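Local coordinates for protein chitin binding domain (Burkholderia pseudomallei, PDB 3UAM) that probably binds chitin or a related polysaccharide and, as a member of the AA10 lytic polysaccharide monooxygenase family, may cleave it oxidatively using copper, at residues Arg20-Val32 against Arg39-Gly51. Residues are numbered along the deposited sequence; the frame is centred on the assembly and turned at random. Where two conformers were deposited one is given.
Sequences RHGRVITPESRAV and RLDFGQVNELEGG
G22 N donates to N46 O at 3.2 Å, tying strand 21-26 to N46, next after V45, while one water links G22 O, V45 O and L48 N. The N46 side chain meets both H21 and R23. Its CB lies over one face of the H21 imidazole, a CH-pi contact 3.6 Å from the centroid. Its OD1 takes a nearly straight in-plane bond from R23 NH1 at 2.9 Å. Its ND2 donates to F42 O and sits above the centre of the F42 ring. With the R23 chain extended from CG to NE (chi3 -179°), F42 CE1 sits over the centre of the guanidinium, the two planes 63° apart. At the edge of the imidazole, H21 NE2 donates to the anti lone pair of E47 OE2 (2.7 Å), which should fix the ring's rotation. H21 probably corresponds to the N-terminal histidine of the copper-binding histidine brace in AA10 relatives; here R20 precedes it, so its backbone N is in a peptide bond. The second brace histidine would be H124, which R20 touches. Farther along, A31 CB of helix 30-36 packs against L48 CD1 (3.7 Å) and L40 CD1.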
ATOM      1  N   ARG A  20      14.253  -7.610   1.814  1.00 19.45           N
ATOM      2  CA  ARG A  20      13.397  -7.267   0.686  1.00 17.85           C
ATOM      3  C   ARG A  20      12.494  -6.117   1.112  1.00 16.27           C
ATOM      4  O   ARG A  20      11.636  -6.280   1.983  1.00 16.54           O
ATOM      5  CB  ARG A  20      12.528  -8.450   0.298  1.00 18.24           C
ATOM      6  CG  ARG A  20      13.231  -9.800   0.323  1.00 19.27           C
ATOM      7  CD  ARG A  20      14.487  -9.805  -0.531  1.00 19.86           C
ATOM      8  NE  ARG A  20      14.171  -9.601  -1.938  1.00 19.27           N
ATOM      9  CZ  ARG A  20      13.800 -10.555  -2.784  1.00 18.90           C
ATOM     10  NH1 ARG A  20      13.657 -11.799  -2.378  1.00 19.85           N
ATOM     11  NH2 ARG A  20      13.561 -10.258  -4.042  1.00 18.16           N
ATOM     12  N   HIS A  21      12.680  -4.970   0.485  1.00 14.00           N
ATOM     13  CA  HIS A  21      12.151  -3.713   0.981  1.00 12.86           C
ATOM     14  C   HIS A  21      11.394  -3.015  -0.091  1.00 11.32           C
ATOM     15  O   HIS A  21      11.784  -3.067  -1.259  1.00 10.93           O
ATOM     16  CB  HIS A  21      13.303  -2.798   1.357  1.00 13.46           C
ATOM     17  CG  HIS A  21      13.892  -3.075   2.697  1.00 14.19           C
ATOM     18  ND1 HIS A  21      15.025  -2.482   3.114  1.00 15.38           N
ATOM     19  CD2 HIS A  21      13.463  -3.898   3.727  1.00 14.37           C
ATOM     20  CE1 HIS A  21      15.297  -2.887   4.368  1.00 16.01           C
ATOM     21  NE2 HIS A  21      14.332  -3.763   4.738  1.00 15.80           N
ATOM     22  N   GLY A  22      10.330  -2.335   0.311  1.00 10.01           N
ATOM     23  CA  GLY A  22       9.580  -1.468  -0.585  1.00  9.12           C
ATOM     24  C   GLY A  22       8.829  -0.419   0.214  1.00  8.51           C
ATOM     25  O   GLY A  22       8.317  -0.729   1.296  1.00  8.20           O
ATOM     26  N   ARG A  23       8.770   0.810  -0.315  1.00  8.02           N
ATOM     27  CA  ARG A  23       7.987   1.891   0.301  1.00  7.69           C
ATOM     28  C   ARG A  23       7.614   2.960  -0.728  1.00  7.36           C
ATOM     29  O   ARG A  23       8.212   3.036  -1.800  1.00  7.24           O
ATOM     30  CB  ARG A  23       8.764   2.525   1.456  1.00  8.23           C
ATOM     31  CG  ARG A  23       9.968   3.328   1.000  1.00  8.74           C
ATOM     32  CD  ARG A  23      10.908   3.684   2.125  1.00  9.44           C
ATOM     33  NE  ARG A  23      12.012   4.472   1.593  1.00  9.96           N
ATOM     34  CZ  ARG A  23      13.020   3.985   0.864  1.00 10.29           C
ATOM     35  NH1 ARG A  23      13.147   2.682   0.602  1.00 10.09           N
ATOM     36  NH2 ARG A  23      13.932   4.825   0.411  1.00 10.90           N
ATOM     37  N   VAL A  24       6.620   3.777  -0.397  1.00  7.00           N
ATOM     38  CA  VAL A  24       6.306   4.961  -1.180  1.00  6.96           C
ATOM     39  C   VAL A  24       7.065   6.158  -0.617  1.00  7.51           C
ATOM     40  O   VAL A  24       6.793   6.640   0.487  1.00  7.51           O
ATOM     41  CB  VAL A  24       4.797   5.228  -1.209  1.00  6.60           C
ATOM     42  CG1 VAL A  24       4.505   6.602  -1.798  1.00  6.77           C
ATOM     43  CG2 VAL A  24       4.110   4.121  -2.003  1.00  6.10           C
ATOM     44  N   ILE A  25       8.018   6.645  -1.401  1.00  8.15           N
ATOM     45  CA  ILE A  25       8.878   7.719  -0.958  1.00  8.88           C
ATOM     46  C   ILE A  25       8.277   9.088  -1.244  1.00  9.37           C
ATOM     47  O   ILE A  25       8.591  10.040  -0.523  1.00 10.04           O
ATOM     48  CB  ILE A  25      10.321   7.602  -1.516  1.00  9.41           C
ATOM     49  CG1 ILE A  25      10.363   7.590  -3.050  1.00  9.44           C
ATOM     50  CG2 ILE A  25      10.998   6.364  -0.936  1.00  9.43           C
ATOM     51  CD1 ILE A  25      11.739   7.925  -3.616  1.00 10.18           C
ATOM     52  N   THR A  26       7.468   9.218  -2.295  1.00  9.38           N
ATOM     53  CA  THR A  26       6.773  10.489  -2.562  1.00  9.88           C
ATOM     54  C   THR A  26       5.424  10.236  -3.247  1.00  9.41           C
ATOM     55  O   THR A  26       5.285   9.314  -4.054  1.00  9.21           O
ATOM     56  CB  THR A  26       7.600  11.476  -3.405  1.00 10.92           C
ATOM     57  OG1 THR A  26       8.207  10.779  -4.473  1.00 11.39           O
ATOM     58  CG2 THR A  26       8.733  12.161  -2.588  1.00 11.73           C
ATOM     59  N   PRO A  27       4.388  10.961  -2.829  1.00  9.36           N
ATOM     60  CA  PRO A  27       4.438  11.774  -1.629  1.00  9.53           C
ATOM     61  C   PRO A  27       4.778  10.873  -0.451  1.00  9.15           C
ATOM     62  O   PRO A  27       4.416   9.699  -0.470  1.00  8.84           O
ATOM     63  CB  PRO A  27       3.018  12.316  -1.497  1.00  9.63           C
ATOM     64  CG  PRO A  27       2.159  11.416  -2.281  1.00  9.36           C
ATOM     65  CD  PRO A  27       3.022  10.828  -3.359  1.00  9.22           C
ATOM     66  N   GLU A  28       5.434  11.429   0.562  1.00  9.25           N
ATOM     67  CA  GLU A  28       5.930  10.649   1.666  1.00  8.97           C
ATOM     68  C   GLU A  28       4.758   9.884   2.286  1.00  8.31           C
ATOM     69  O   GLU A  28       3.718  10.473   2.626  1.00  8.23           O
ATOM     70  CB  GLU A  28       6.583  11.538   2.728  1.00  9.76           C
ATOM     71  CG  GLU A  28       7.903  12.181   2.308  1.00 10.47           C
ATOM     72  CD  GLU A  28       7.748  13.488   1.524  1.00 11.01           C
ATOM     73  OE1 GLU A  28       6.653  13.821   1.019  1.00 10.75           O
ATOM     74  OE2 GLU A  28       8.759  14.208   1.422  1.00 12.04           O
ATOM     75  N   SER A  29       4.946   8.583   2.450  1.00  7.59           N
ATOM     76  CA  SER A  29       3.951   7.771   3.095  1.00  7.11           C
ATOM     77  C   SER A  29       3.965   8.097   4.595  1.00  7.33           C
ATOM     78  O   SER A  29       4.898   8.729   5.100  1.00  7.63           O
ATOM     79  CB  SER A  29       4.225   6.291   2.846  1.00  6.67           C
ATOM     80  OG  SER A  29       5.317   5.841   3.616  1.00  6.87           O
ATOM     81  N   ARG A  30       2.915   7.670   5.285  1.00  7.06           N
ATOM     82  CA  ARG A  30       2.830   7.847   6.717  1.00  7.40           C
ATOM     83  C   ARG A  30       4.073   7.282   7.399  1.00  7.65           C
ATOM     84  O   ARG A  30       4.631   7.921   8.295  1.00  8.11           O
ATOM     85  CB  ARG A  30       1.570   7.175   7.247  1.00  7.18           C
ATOM     86  CG  ARG A  30       1.366   7.317   8.738  1.00  7.59           C
ATOM     87  CD  ARG A  30       0.174   6.525   9.202  1.00  7.47           C
ATOM     88  NE  ARG A  30      -1.096   7.026   8.663  1.00  7.35           N
ATOM     89  CZ  ARG A  30      -2.297   6.505   8.976  1.00  7.39           C
ATOM     90  NH1 ARG A  30      -2.388   5.520   9.847  1.00  7.48           N
ATOM     91  NH2 ARG A  30      -3.420   6.994   8.450  1.00  7.41           N
ATOM     92  N   ALA A  31       4.503   6.099   6.964  1.00  7.35           N
ATOM     93  CA  ALA A  31       5.648   5.434   7.594  1.00  7.81           C
ATOM     94  C   ALA A  31       6.940   6.207   7.314  1.00  8.30           C
ATOM     95  O   ALA A  31       7.778   6.346   8.211  1.00  8.91           O
ATOM     96  CB  ALA A  31       5.778   3.996   7.138  1.00  7.38           C
ATOM     97  N   VAL A  32       7.093   6.707   6.086  1.00  8.28           N
ATOM     98  CA  VAL A  32       8.272   7.534   5.726  1.00  8.91           C
ATOM     99  C   VAL A  32       8.348   8.781   6.617  1.00  9.77           C
ATOM    100  O   VAL A  32       9.426   9.146   7.108  1.00 10.43           O
ATOM    101  CB  VAL A  32       8.270   7.924   4.237  1.00  8.57           C
ATOM    102  CG1 VAL A  32       9.264   9.054   3.944  1.00  9.04           C
ATOM    103  CG2 VAL A  32       8.583   6.693   3.397  1.00  8.15           C
ATOM    104  N   ARG A  39      11.082   7.990  14.460  1.00 17.55           N
ATOM    105  CA  ARG A  39      10.207   7.078  15.216  1.00 17.40           C
ATOM    106  C   ARG A  39      10.101   5.669  14.632  1.00 16.65           C
ATOM    107  O   ARG A  39       9.566   4.778  15.274  1.00 16.69           O
ATOM    108  CB  ARG A  39       8.810   7.714  15.356  1.00 17.32           C
ATOM    109  CG  ARG A  39       8.883   9.089  16.048  1.00 18.15           C
ATOM    110  CD  ARG A  39       7.560   9.806  16.114  1.00 18.12           C
ATOM    111  NE  ARG A  39       6.472   8.925  16.516  1.00 18.10           N
ATOM    112  CZ  ARG A  39       5.196   9.294  16.543  1.00 18.19           C
ATOM    113  NH1 ARG A  39       4.859  10.538  16.225  1.00 18.73           N
ATOM    114  NH2 ARG A  39       4.251   8.436  16.910  1.00 18.10           N
ATOM    115  N   LEU A  40      10.573   5.473  13.404  1.00 16.16           N
ATOM    116  CA  LEU A  40      10.728   4.144  12.832  1.00 15.75           C
ATOM    117  C   LEU A  40      12.086   4.039  12.190  1.00 16.21           C
ATOM    118  O   LEU A  40      12.585   5.030  11.652  1.00 16.69           O
ATOM    119  CB  LEU A  40       9.682   3.900  11.752  1.00 14.75           C
ATOM    120  CG  LEU A  40       8.229   3.698  12.183  1.00 14.52           C
ATOM    121  CD1 LEU A  40       7.352   3.530  10.948  1.00 13.86           C
ATOM    122  CD2 LEU A  40       8.095   2.493  13.101  1.00 14.81           C
ATOM    123  N   ASP A  41      12.698   2.861  12.196  1.00 16.29           N
ATOM    124  CA  ASP A  41      13.966   2.741  11.476  1.00 16.63           C
ATOM    125  C   ASP A  41      13.720   2.399  10.003  1.00 15.56           C
ATOM    126  O   ASP A  41      12.597   2.184   9.595  1.00 14.65           O
ATOM    127  CB  ASP A  41      14.941   1.777  12.161  1.00 17.70           C
ATOM    128  CG  ASP A  41      14.415   0.379  12.265  1.00 17.42           C
ATOM    129  OD1 ASP A  41      13.820  -0.119  11.295  1.00 16.88           O
ATOM    130  OD2 ASP A  41      14.633  -0.241  13.326  1.00 18.42           O
ATOM    131  N   PHE A  42      14.780   2.374   9.207  1.00 15.76           N
ATOM    132  CA  PHE A  42      14.654   2.173   7.769  1.00 15.16           C
ATOM    133  C   PHE A  42      14.038   0.815   7.409  1.00 14.35           C
ATOM    134  O   PHE A  42      13.174   0.750   6.538  1.00 13.62           O
ATOM    135  CB  PHE A  42      16.035   2.332   7.100  1.00 16.01           C
ATOM    136  CG  PHE A  42      15.989   2.391   5.600  1.00 15.65           C
ATOM    137  CD1 PHE A  42      15.546   3.538   4.963  1.00 15.64           C
ATOM    138  CD2 PHE A  42      16.404   1.311   4.829  1.00 15.73           C
ATOM    139  CE1 PHE A  42      15.517   3.621   3.578  1.00 15.38           C
ATOM    140  CE2 PHE A  42      16.375   1.378   3.445  1.00 15.54           C
ATOM    141  CZ  PHE A  42      15.941   2.542   2.820  1.00 15.40           C
ATOM    142  N   GLY A  43      14.488  -0.267   8.061  1.00 14.21           N
ATOM    143  CA  GLY A  43      13.905  -1.592   7.812  1.00 13.50           C
ATOM    144  C   GLY A  43      12.394  -1.580   8.027  1.00 12.49           C
ATOM    145  O   GLY A  43      11.606  -2.007   7.173  1.00 11.72           O
ATOM    146  N   GLN A  44      11.992  -1.054   9.174  1.00 12.38           N
ATOM    147  CA  GLN A  44      10.586  -0.987   9.562  1.00 11.60           C
ATOM    148  C   GLN A  44       9.689  -0.288   8.530  1.00 10.54           C
ATOM    149  O   GLN A  44       8.615  -0.795   8.208  1.00  9.72           O
ATOM    150  CB  GLN A  44      10.469  -0.286  10.923  1.00 12.24           C
ATOM    151  CG  GLN A  44      10.982  -1.133  12.093  1.00 13.09           C
ATOM    152  CD  GLN A  44      10.932  -0.394  13.421  1.00 13.81           C
ATOM    153  OE1 GLN A  44      11.023   0.830  13.464  1.00 14.35           O
ATOM    154  NE2 GLN A  44      10.773  -1.130  14.510  1.00 14.21           N
ATOM    155  N   VAL A  45      10.113   0.876   8.023  1.00 10.40           N
ATOM    156  CA  VAL A  45       9.356   1.623   7.002  0.50  9.80           C
ATOM    157  C   VAL A  45       9.144   0.790   5.740  1.00  9.24           C
ATOM    158  O   VAL A  45       8.111   0.900   5.072  1.00  8.72           O
ATOM    159  CB  VAL A  45      10.082   2.928   6.600  0.50 10.05           C
ATOM    160  CG1 VAL A  45       9.387   3.605   5.420  0.50  9.53           C
ATOM    161  CG2 VAL A  45      10.136   3.876   7.786  0.50 10.70           C
ATOM    162  N   ASN A  46      10.149  -0.029   5.426  1.00  9.49           N
ATOM    163  CA  ASN A  46      10.218  -0.832   4.198  1.00  9.26           C
ATOM    164  C   ASN A  46       9.680  -2.283   4.309  1.00  9.23           C
ATOM    165  O   ASN A  46       9.748  -3.047   3.329  1.00  8.80           O
ATOM    166  CB  ASN A  46      11.682  -0.925   3.763  1.00  9.80           C
ATOM    167  CG  ASN A  46      12.157   0.316   3.035  1.00  9.87           C
ATOM    168  OD1 ASN A  46      11.710   0.582   1.927  1.00  9.51           O
ATOM    169  ND2 ASN A  46      13.019   1.102   3.670  1.00 10.26           N
ATOM    170  N   GLU A  47       9.142  -2.642   5.483  1.00  9.42           N
ATOM    171  CA  GLU A  47       8.714  -4.007   5.764  1.00  9.56           C
ATOM    172  C   GLU A  47       7.285  -4.039   6.346  1.00  9.04           C
ATOM    173  O   GLU A  47       7.001  -4.796   7.280  1.00  9.09           O
ATOM    174  CB  GLU A  47       9.699  -4.681   6.718  1.00 10.71           C
ATOM    175  CG  GLU A  47      11.045  -4.984   6.099  1.00 11.60           C
ATOM    176  CD  GLU A  47      12.111  -5.409   7.105  1.00 12.97           C
ATOM    177  OE1 GLU A  47      11.790  -5.904   8.202  1.00 13.75           O
ATOM    178  OE2 GLU A  47      13.312  -5.250   6.793  1.00 14.22           O
ATOM    179  N   LEU A  48       6.395  -3.239   5.758  1.00  8.23           N
ATOM    180  CA  LEU A  48       5.002  -3.228   6.134  1.00  7.96           C
ATOM    181  C   LEU A  48       4.322  -4.301   5.276  1.00  7.81           C
ATOM    182  O   LEU A  48       3.520  -4.016   4.387  1.00  7.09           O
ATOM    183  CB  LEU A  48       4.406  -1.834   5.967  1.00  7.50           C
ATOM    184  CG  LEU A  48       5.105  -0.715   6.766  1.00  7.84           C
ATOM    185  CD1 LEU A  48       4.379   0.612   6.577  1.00  7.55           C
ATOM    186  CD2 LEU A  48       5.263  -1.062   8.260  1.00  8.22           C
ATOM    187  N   GLU A  49       4.694  -5.548   5.574  1.00  8.45           N
ATOM    188  CA  GLU A  49       4.441  -6.700   4.720  1.00  8.66           C
ATOM    189  C   GLU A  49       3.428  -7.633   5.386  1.00  8.62           C
ATOM    190  O   GLU A  49       3.601  -8.088   6.524  1.00  8.88           O
ATOM    191  CB  GLU A  49       5.769  -7.420   4.487  1.00  9.72           C
ATOM    192  CG  GLU A  49       5.713  -8.502   3.436  1.00 10.20           C
ATOM    193  CD  GLU A  49       6.998  -9.293   3.294  1.00 11.54           C
ATOM    194  OE1 GLU A  49       8.040  -8.945   3.886  1.00 13.03           O
ATOM    195  OE2 GLU A  49       6.964 -10.305   2.574  1.00 12.72           O
ATOM    196  N   GLY A  50       2.310  -7.845   4.716  1.00  8.13           N
ATOM    197  CA  GLY A  50       1.332  -8.811   5.185  1.00  8.14           C
ATOM    198  C   GLY A  50       0.678  -9.456   3.996  1.00  7.69           C
ATOM    199  O   GLY A  50       1.067  -9.200   2.851  1.00  7.18           O
ATOM    200  N   GLY A  51      -0.341 -10.265   4.259  1.00  7.68           N
ATOM    201  CA  GLY A  51      -1.013 -11.012   3.204  1.00  7.55           C
ATOM    202  C   GLY A  51      -1.556 -10.093   2.147  1.00  7.14           C
ATOM    203  O   GLY A  51      -2.108  -9.038   2.465  1.00  6.91           O
TER
HETATM  204  O   HOH W   1      10.402  -7.695   3.858  1.00 21.07           O
HETATM  205  O   HOH W   2       6.787  -1.206   3.601  1.00  4.61           O